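Long-range contacts in cell surface protein (Faecalibacterium prausnitzii A2-165, PDB 4GT6), which is of unknown function but, as an extracellular protein built of BspA-type leucine-rich repeats, probably binds other proteins at the cell surface: residues D11-F16 with T37-T43; N22-I26 with Y49-G55; H259-S263 with F284-P288. One frame throughout, in Å; residues are numbered along the deposited sequence.

Contact 1: D11-F16 with T37-T43; sequences DGSYQF and TIPAQVT. With EDO (1,2-ethanediol), chain Q.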
loop_
_atom_site.group_PDB
_atom_site.type_symbol
_atom_site.label_atom_id
_atom_site.label_comp_id
_atom_site.label_asym_id
_atom_site.label_seq_id
_atom_site.Cartn_x
_atom_site.Cartn_y
_atom_site.Cartn_z
ATOM N N ASP A 11 32.224 -3.472 -22.908
ATOM C CA ASP A 11 32.990 -4.657 -22.540
ATOM C C ASP A 11 32.030 -5.860 -22.695
ATOM O O ASP A 11 31.152 -6.093 -21.850
ATOM C CB ASP A 11 33.650 -4.552 -21.145
ATOM C CG ASP A 11 34.619 -5.685 -20.814
ATOM O OD1 ASP A 11 34.631 -6.705 -21.551
ATOM O OD2 ASP A 11 35.362 -5.561 -19.817
ATOM N N GLY A 12 32.179 -6.571 -23.820
ATOM C CA GLY A 12 31.294 -7.671 -24.171
ATOM C C GLY A 12 29.882 -7.173 -24.412
ATOM O O GLY A 12 29.677 -6.177 -25.112
ATOM N N SER A 13 28.902 -7.808 -23.738
ATOM C CA SER A 13 27.483 -7.460 -23.856
ATOM C C SER A 13 27.050 -6.295 -22.950
ATOM O O SER A 13 25.874 -5.967 -22.931
ATOM C CB SER A 13 26.633 -8.681 -23.524
ATOM O OG SER A 13 26.924 -9.704 -24.455
ATOM N N TYR A 14 27.990 -5.656 -22.235
ATOM C CA TYR A 14 27.673 -4.579 -21.320
ATOM C C TYR A 14 28.342 -3.270 -21.700
ATOM O O TYR A 14 29.500 -3.244 -22.113
ATOM C CB TYR A 14 28.115 -4.974 -19.890
ATOM C CG TYR A 14 27.255 -6.070 -19.301
ATOM C CD1 TYR A 14 26.087 -5.770 -18.608
ATOM C CD2 TYR A 14 27.596 -7.412 -19.457
ATOM C CE1 TYR A 14 25.277 -6.776 -18.088
ATOM C CE2 TYR A 14 26.789 -8.429 -18.950
ATOM C CZ TYR A 14 25.637 -8.101 -18.248
ATOM O OH TYR A 14 24.821 -9.082 -17.751
ATOM N N GLN A 15 27.604 -2.194 -21.551
ATOM C CA GLN A 15 28.131 -0.845 -21.675
ATOM C C GLN A 15 28.190 -0.267 -20.274
ATOM O O GLN A 15 27.392 -0.651 -19.403
ATOM C CB GLN A 15 27.288 0.036 -22.586
ATOM C CG GLN A 15 27.238 -0.484 -24.024
ATOM C CD GLN A 15 26.438 0.409 -24.923
ATOM O OE1 GLN A 15 25.911 1.457 -24.515
ATOM N NE2 GLN A 15 26.321 -0.003 -26.183
ATOM N N PHE A 16 29.095 0.674 -20.065
ATOM C CA PHE A 16 29.303 1.239 -18.743
ATOM C C PHE A 16 29.902 2.621 -18.820
ATOM O O PHE A 16 30.496 3.015 -19.836
ATOM C CB PHE A 16 30.226 0.310 -17.904
ATOM C CG PHE A 16 31.615 0.122 -18.486
ATOM C CD1 PHE A 16 31.858 -0.860 -19.449
ATOM C CD2 PHE A 16 32.670 0.956 -18.104
ATOM C CE1 PHE A 16 33.132 -1.004 -20.021
ATOM C CE2 PHE A 16 33.946 0.804 -18.674
ATOM C CZ PHE A 16 34.176 -0.197 -19.600
ATOM N N THR A 37 24.501 -12.783 -15.663
ATOM C CA THR A 37 25.626 -12.673 -14.750
ATOM C C THR A 37 26.216 -11.280 -14.940
ATOM O O THR A 37 26.870 -11.018 -15.957
ATOM C CB THR A 37 26.674 -13.777 -14.990
ATOM O OG1 THR A 37 26.039 -15.032 -14.832
ATOM C CG2 THR A 37 27.859 -13.662 -14.024
ATOM N N ILE A 38 25.987 -10.395 -13.963
ATOM C CA ILE A 38 26.523 -9.036 -14.033
ATOM C C ILE A 38 28.033 -9.132 -13.819
ATOM O O ILE A 38 28.448 -9.817 -12.894
ATOM C CB ILE A 38 25.836 -8.104 -12.984
ATOM C CG1 ILE A 38 24.275 -8.010 -13.178
ATOM C CG2 ILE A 38 26.527 -6.721 -12.933
ATOM C CD1 ILE A 38 23.805 -7.354 -14.477
ATOM N N PRO A 39 28.862 -8.511 -14.678
ATOM C CA PRO A 39 30.321 -8.635 -14.502
ATOM C C PRO A 39 30.809 -7.946 -13.219
ATOM O O PRO A 39 30.235 -6.939 -12.818
ATOM C CB PRO A 39 30.888 -7.949 -15.755
ATOM C CG PRO A 39 29.836 -6.965 -16.156
ATOM C CD PRO A 39 28.527 -7.668 -15.850
ATOM N N ALA A 40 31.793 -8.547 -12.546
ATOM C CA ALA A 40 32.411 -7.990 -11.332
ATOM C C ALA A 40 33.398 -6.881 -11.705
ATOM O O ALA A 40 33.704 -5.998 -10.890
ATOM C CB ALA A 40 33.124 -9.085 -10.557
ATOM N N GLN A 41 33.943 -6.973 -12.913
ATOM C CA GLN A 41 34.918 -6.007 -13.414
ATOM C C GLN A 41 34.759 -5.796 -14.923
ATOM O O GLN A 41 34.324 -6.705 -15.640
ATOM C CB GLN A 41 36.372 -6.435 -13.075
ATOM C CG GLN A 41 36.852 -7.742 -13.706
ATOM C CD GLN A 41 38.328 -8.024 -13.476
ATOM O OE1 GLN A 41 38.876 -7.845 -12.374
ATOM N NE2 GLN A 41 39.006 -8.478 -14.523
ATOM N N VAL A 42 35.081 -4.577 -15.376
ATOM C CA VAL A 42 35.089 -4.189 -16.790
ATOM C C VAL A 42 36.444 -3.541 -17.078
ATOM O O VAL A 42 37.075 -2.976 -16.172
ATOM C CB VAL A 42 33.901 -3.284 -17.222
ATOM C CG1 VAL A 42 32.570 -4.049 -17.180
ATOM C CG2 VAL A 42 33.830 -2.005 -16.385
ATOM N N THR A 43 36.875 -3.618 -18.332
ATOM C CA THR A 43 38.154 -3.045 -18.751
ATOM C C THR A 43 37.925 -1.898 -19.725
ATOM O O THR A 43 37.065 -1.986 -20.609
ATOM C CB THR A 43 39.053 -4.142 -19.365
ATOM O OG1 THR A 43 39.253 -5.156 -18.379
ATOM C CG2 THR A 43 40.430 -3.607 -19.823
HETATM C C1 EDO Q . 38.164 -5.457 -23.285
HETATM O O1 EDO Q . 37.060 -6.161 -23.829
HETATM C C2 EDO Q . 37.971 -3.940 -23.524
HETATM O O2 EDO Q . 36.779 -3.513 -22.884
HETATM O O HOH W 1 33.803 -7.678 -18.110
HETATM O O HOH W 2 37.274 -7.164 -18.740
HETATM O O HOH W 3 25.272 -11.715 -18.433
#

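Contact 2: N22-I26 with Y49-G55; sequences NTATI and YPVSKIG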
loop_
_atom_site.group_PDB
_atom_site.type_symbol
_atom_site.label_atom_id
_atom_site.label_comp_id
_atom_site.label_asym_id
_atom_site.label_seq_id
_atom_site.Cartn_x
_atom_site.Cartn_y
_atom_site.Cartn_z
ATOM N N ASN A 22 36.795 5.513 -9.346
ATOM C CA ASN A 22 37.459 4.482 -10.175
ATOM C C ASN A 22 36.739 3.117 -10.169
ATOM O O ASN A 22 37.370 2.083 -10.359
ATOM C CB ASN A 22 38.938 4.315 -9.786
ATOM C CG ASN A 22 39.755 5.486 -10.226
ATOM O OD1 ASN A 22 39.406 6.190 -11.186
ATOM N ND2 ASN A 22 40.856 5.711 -9.540
ATOM N N THR A 23 35.415 3.144 -10.046
ATOM C CA THR A 23 34.551 1.984 -10.248
ATOM C C THR A 23 33.789 2.262 -11.540
ATOM O O THR A 23 33.896 3.369 -12.087
ATOM C CB THR A 23 33.611 1.734 -9.065
ATOM O OG1 THR A 23 32.739 2.866 -8.909
ATOM C CG2 THR A 23 34.355 1.382 -7.766
ATOM N N ALA A 24 32.985 1.291 -11.995
ATOM C CA ALA A 24 32.147 1.457 -13.170
ATOM C C ALA A 24 30.694 1.221 -12.825
ATOM O O ALA A 24 30.372 0.463 -11.903
ATOM C CB ALA A 24 32.570 0.480 -14.263
ATOM N N THR A 25 29.811 1.853 -13.596
ATOM C CA THR A 25 28.368 1.638 -13.520
ATOM C C THR A 25 27.936 1.028 -14.824
ATOM O O THR A 25 28.213 1.627 -15.868
ATOM C CB THR A 25 27.628 2.956 -13.245
ATOM O OG1 THR A 25 28.007 3.437 -11.952
ATOM C CG2 THR A 25 26.062 2.803 -13.354
ATOM N N ILE A 26 27.248 -0.131 -14.784
ATOM C CA ILE A 26 26.665 -0.750 -16.003
ATOM C C ILE A 26 25.518 0.140 -16.466
ATOM O O ILE A 26 24.634 0.435 -15.669
ATOM C CB ILE A 26 26.158 -2.197 -15.730
ATOM C CG1 ILE A 26 27.289 -3.156 -15.273
ATOM C CG2 ILE A 26 25.366 -2.756 -16.949
ATOM C CD1 ILE A 26 28.490 -3.250 -16.148
ATOM N N TYR A 49 38.094 -1.824 -13.909
ATOM C CA TYR A 49 37.165 -1.155 -13.027
ATOM C C TYR A 49 36.252 -2.144 -12.369
ATOM O O TYR A 49 35.510 -2.809 -13.072
ATOM C CB TYR A 49 36.303 -0.131 -13.809
ATOM C CG TYR A 49 37.121 0.981 -14.419
ATOM C CD1 TYR A 49 37.756 0.813 -15.650
ATOM C CD2 TYR A 49 37.272 2.197 -13.765
ATOM C CE1 TYR A 49 38.558 1.819 -16.191
ATOM C CE2 TYR A 49 38.073 3.208 -14.293
ATOM C CZ TYR A 49 38.687 3.024 -15.527
ATOM O OH TYR A 49 39.476 4.019 -16.049
ATOM N N PRO A 50 36.192 -2.215 -11.030
ATOM C CA PRO A 50 35.123 -3.028 -10.403
ATOM C C PRO A 50 33.758 -2.411 -10.708
ATOM O O PRO A 50 33.642 -1.181 -10.785
ATOM C CB PRO A 50 35.428 -2.915 -8.889
ATOM C CG PRO A 50 36.820 -2.373 -8.813
ATOM C CD PRO A 50 36.969 -1.487 -10.013
ATOM N N VAL A 51 32.719 -3.242 -10.889
ATOM C CA VAL A 51 31.361 -2.743 -11.154
ATOM C C VAL A 51 30.652 -2.496 -9.812
ATOM O O VAL A 51 30.313 -3.447 -9.106
ATOM C CB VAL A 51 30.596 -3.730 -12.067
ATOM C CG1 VAL A 51 29.121 -3.349 -12.196
ATOM C CG2 VAL A 51 31.264 -3.806 -13.447
ATOM N N SER A 52 30.413 -1.222 -9.476
ATOM C CA SER A 52 29.797 -0.845 -8.190
ATOM C C SER A 52 28.299 -0.591 -8.307
ATOM O O SER A 52 27.609 -0.518 -7.281
ATOM C CB SER A 52 30.471 0.410 -7.622
ATOM O OG SER A 52 30.258 1.491 -8.516
ATOM N N LYS A 53 27.782 -0.455 -9.543
ATOM C CA LYS A 53 26.371 -0.125 -9.689
ATOM C C LYS A 53 25.757 -0.685 -10.948
ATOM O O LYS A 53 26.391 -0.705 -12.010
ATOM C CB LYS A 53 26.204 1.429 -9.676
ATOM C CG LYS A 53 24.767 1.920 -9.934
ATOM C CD LYS A 53 24.654 3.447 -9.805
ATOM C CE LYS A 53 23.235 3.943 -10.066
ATOM N NZ LYS A 53 23.239 5.443 -10.065
ATOM N N ILE A 54 24.503 -1.144 -10.816
ATOM C CA ILE A 54 23.662 -1.504 -11.971
ATOM C C ILE A 54 22.888 -0.237 -12.263
ATOM O O ILE A 54 22.090 0.194 -11.431
ATOM C CB ILE A 54 22.755 -2.709 -11.676
ATOM C CG1 ILE A 54 23.621 -3.970 -11.371
ATOM C CG2 ILE A 54 21.799 -2.941 -12.894
ATOM C CD1 ILE A 54 22.834 -5.074 -10.687
ATOM N N GLY A 55 23.156 0.378 -13.405
ATOM C CA GLY A 55 22.544 1.660 -13.733
ATOM C C GLY A 55 21.035 1.625 -13.852
ATOM O O GLY A 55 20.421 0.555 -13.979
#

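Contact 3: H259-S263 with F284-P288; sequences HAFDS and FMNCP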
loop_
_atom_site.group_PDB
_atom_site.type_symbol
_atom_site.label_atom_id
_atom_site.label_comp_id
_atom_site.label_asym_id
_atom_site.label_seq_id
_atom_site.Cartn_x
_atom_site.Cartn_y
_atom_site.Cartn_z
ATOM N N HIS A 259 -10.134 3.550 4.297
ATOM C CA HIS A 259 -10.017 2.079 4.273
ATOM C C HIS A 259 -9.650 1.463 5.649
ATOM O O HIS A 259 -9.120 0.349 5.687
ATOM C CB HIS A 259 -8.992 1.668 3.174
ATOM C CG HIS A 259 -9.404 2.146 1.810
ATOM N ND1 HIS A 259 -8.729 3.169 1.160
ATOM C CD2 HIS A 259 -10.448 1.758 1.041
ATOM C CE1 HIS A 259 -9.379 3.365 0.018
ATOM N NE2 HIS A 259 -10.406 2.522 -0.108
ATOM N N ALA A 260 -9.958 2.157 6.783
ATOM C CA ALA A 260 -9.560 1.637 8.104
ATOM C C ALA A 260 -10.229 0.296 8.423
ATOM O O ALA A 260 -9.650 -0.526 9.135
ATOM C CB ALA A 260 -9.882 2.654 9.209
ATOM N N PHE A 261 -11.452 0.077 7.898
ATOM C CA PHE A 261 -12.209 -1.164 8.131
ATOM C C PHE A 261 -12.493 -1.883 6.823
ATOM O O PHE A 261 -13.434 -2.663 6.755
ATOM C CB PHE A 261 -13.551 -0.869 8.833
ATOM C CG PHE A 261 -13.511 -0.417 10.267
ATOM C CD1 PHE A 261 -13.342 0.931 10.583
ATOM C CD2 PHE A 261 -13.754 -1.316 11.306
ATOM C CE1 PHE A 261 -13.354 1.363 11.916
ATOM C CE2 PHE A 261 -13.748 -0.887 12.639
ATOM C CZ PHE A 261 -13.555 0.451 12.937
ATOM N N ASP A 262 -11.682 -1.670 5.783
ATOM C CA ASP A 262 -11.993 -2.339 4.531
ATOM C C ASP A 262 -11.839 -3.864 4.672
ATOM O O ASP A 262 -11.018 -4.352 5.464
ATOM C CB ASP A 262 -11.186 -1.775 3.338
ATOM C CG ASP A 262 -9.668 -2.027 3.279
ATOM O OD1 ASP A 262 -9.120 -2.617 4.224
ATOM O OD2 ASP A 262 -9.046 -1.641 2.276
ATOM N N SER A 263 -12.719 -4.602 3.965
ATOM C CA SER A 263 -12.711 -6.062 3.843
ATOM C C SER A 263 -12.757 -6.830 5.178
ATOM O O SER A 263 -12.144 -7.903 5.284
ATOM C CB SER A 263 -11.513 -6.524 3.013
ATOM O OG SER A 263 -11.627 -6.020 1.691
ATOM N N PHE A 284 -15.433 1.439 5.166
ATOM C CA PHE A 284 -16.048 0.129 5.447
ATOM C C PHE A 284 -16.320 -0.637 4.158
ATOM O O PHE A 284 -17.187 -1.513 4.129
ATOM C CB PHE A 284 -17.365 0.317 6.230
ATOM C CG PHE A 284 -17.166 0.933 7.593
ATOM C CD1 PHE A 284 -16.909 0.136 8.702
ATOM C CD2 PHE A 284 -17.233 2.309 7.767
ATOM C CE1 PHE A 284 -16.728 0.710 9.964
ATOM C CE2 PHE A 284 -17.029 2.884 9.023
ATOM C CZ PHE A 284 -16.771 2.081 10.113
HETATM N N MSE A 285 -15.543 -0.382 3.121
HETATM C CA MSE A 285 -15.834 -1.044 1.865
HETATM C C MSE A 285 -15.534 -2.561 1.891
HETATM O O MSE A 285 -14.608 -3.017 2.563
HETATM C CB MSE A 285 -15.184 -0.342 0.681
HETATM C CG MSE A 285 -13.726 -0.534 0.517
HETATM SE SE MSE A 285 -13.230 0.325 -1.200
HETATM C CE MSE A 285 -14.330 -0.594 -2.482
ATOM N N ASN A 286 -16.403 -3.332 1.221
ATOM C CA ASN A 286 -16.323 -4.792 1.112
ATOM C C ASN A 286 -16.345 -5.484 2.489
ATOM O O ASN A 286 -15.579 -6.423 2.712
ATOM C CB ASN A 286 -15.084 -5.204 0.302
ATOM C CG ASN A 286 -15.152 -4.696 -1.113
ATOM O OD1 ASN A 286 -16.192 -4.765 -1.763
ATOM N ND2 ASN A 286 -14.068 -4.137 -1.604
ATOM N N CYS A 287 -17.226 -5.023 3.408
ATOM C CA CYS A 287 -17.460 -5.680 4.706
ATOM C C CYS A 287 -18.714 -6.526 4.505
ATOM O O CYS A 287 -19.813 -5.981 4.606
ATOM C CB CYS A 287 -17.625 -4.651 5.821
ATOM S SG CYS A 287 -16.068 -3.877 6.318
ATOM N N PRO A 288 -18.587 -7.829 4.145
ATOM C CA PRO A 288 -19.781 -8.598 3.741
ATOM C C PRO A 288 -20.692 -9.069 4.873
ATOM O O PRO A 288 -21.764 -9.580 4.571
ATOM C CB PRO A 288 -19.194 -9.802 2.991
ATOM C CG PRO A 288 -17.843 -9.952 3.509
ATOM C CD PRO A 288 -17.351 -8.609 3.927
HETATM O O HOH W 4 -11.435 -3.970 -0.070
#

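Contact 1: D11-F16 with T37-T43
Thr37 meets the hydroxyl end of Tyr14 through a water, which accepts from Thr37 N and hydrogen-bonds to Tyr14 OH at 2.8 Å, lying at the ring edge in the ring plane. Ile38 follows, its CD1 methyl 3.9 Å from CE1 of Tyr14, the two side chains meeting roughly at right angles. Pro39 covers the ring: its CD sits 3.6 Å from the Tyr14 centroid, over the centre of one face, a CH-pi contact made by CD, the proline crossing the tyrosine at a slant. This ring also meets that of Tyr29, and the side chain touches Ile26.

The two segments lie at the N-terminal end of the solenoid, where they probably cap the repeats: a type II' turn from Asp11 to Tyr14 joins antiparallel strands 9-11 and 14-18 in a beta hairpin, and strand 41-44 pairs with strand 47-54. The carbonyl of Gln41 is reached by a second water that also donates, weakly, to OD2 of Asp11. CG2 of Val42 sits over the centre of the Phe16 ring, 3.5 Å from the centroid and 5° off the normal. With chi1 at 62°, Phe16 has its CG tucked between N and C, which brings the ring face against that methyl, and Thr43 O comes to the ring edge, 3.5 Å from CZ. Thr43 N donates to Asp11 OD2 at 2.9 Å, on the anti side and 21° out of the carboxylate plane; a third water, bound to Thr43 OG1, gives the same oxygen another donor. An ethanediol, probably from the crystallisation liquor, donates to Thr43 O.

Contact 2: N22-I26 with Y49-G55
The Tyr49 ring is met obliquely by two carbonyl oxygens of the other segment, with CD2 lying 3.4 Å from Asn22 O, while Thr23 O stands somewhat farther off. Asn22 O also touches CD of the Pro50 ring, so one carbonyl lies against two consecutive residues of strand 47-54. At the root of the tyrosine side chain, CB of Tyr49 rests on CB of Ala24 at 3.8 Å.

Ala24 N donates to Pro50 O, and Ala24 O accepts from Ser52 N at 3.0 Å; Ile26 N then reaches Lys53 O, and Ile26 O takes Gly55 N at 2.7 Å. Between Ala24 and Thr25 the register slips by one residue, a beta bulge that leaves Lys53 N buried without a partner. This is the first parallel pair of a mixed sheet that goes on, still parallel, through strands 77-78, 104-105 and 127-128 of the leucine-rich repeat solenoid.

On the face shared by Ala24, Val51 and Ile26, CG1 of Ile26 meets CG1 of Val51 at 3.6 Å, the two branches crossing at about a right angle. On the other face Thr25 and Lys53 run alongside each other: OG1 of Thr25 is 3.5 Å from Lys53 CB and CG2 packs on its CG. The lysine is extended throughout, CG opposite N (chi1 175°), which carries NZ away towards a long, weak ion pair with Glu77. Thr25 OG1 is held by Asn19; Thr23 OG1 is bonded to Asp21 and Asn19 and lies 2.9 Å from Ser52 OG.

Contact 3: H259-S263 with F284-P288
Two tight turns, a type I from His259 to Asp262 and a type II from Phe284 to Cys287, lie one behind the other and are joined by Ser263 N donating to Met285 O at 2.8 Å, with an N-H...O angle of 172°. Flanking CA-H...O contacts run from Asp262 CA to the same oxygen and from Ser263 CA to Asn286 O.

The Phe261 and Phe284 rings form an offset stack, their centroids 4.6 Å apart and their planes inclined by 19°. CE1 of Phe284 stands over the face of Phe261 near its rim, 3.4 Å from CG. Both keep CG opposite the carbonyl carbon (chi1 -70° in Phe261), and from equivalent places in successive coils the side chains run alongside each other. Tyr238 stacks on Phe261 and Phe307 meets Phe284, extending the row of aromatics; stacking equivalent residues of successive coils in this way is characteristic of a leucine-rich repeat solenoid.

On the other side of the turns the selenium of Met285, a selenomethionine, lies in the plane of the His259 ring at its edge, 3.7 Å from NE2, while ND1 is bonded to Asn199. Next to it, CB of Asp262 touches Met285 CG; the Asp262 carboxylate is turned away, OD1 in a salt bridge with Arg237 and OD2 taking the N-H of Glu203. Beside exposed Asn286 a water bonds Ser263 OG at 2.7 Å and accepts from Asn286 ND2.

How the contacts relate
In this N-terminal part of a longer cell surface protein, contacts 1 and 2 form one unit at the N-terminal end of the chain: their centres are 9 Å apart, their segments alternate along the sequence, and they share a mixed sheet in which strands 14-18 and 24-29, and 41-44 and 47-54, are neighbours. Val42 O to Tyr49 N and Ala40 O to Val51 N, probable hydrogen bonds, tie them together. Contact 3 comes much later, about 50 Å from contact 1 and 48 Å from contact 2 between centres, across the centre of the chain and between loops of successive repeats. The first two lie where the solenoid starts, the third where one coil stacks on the next.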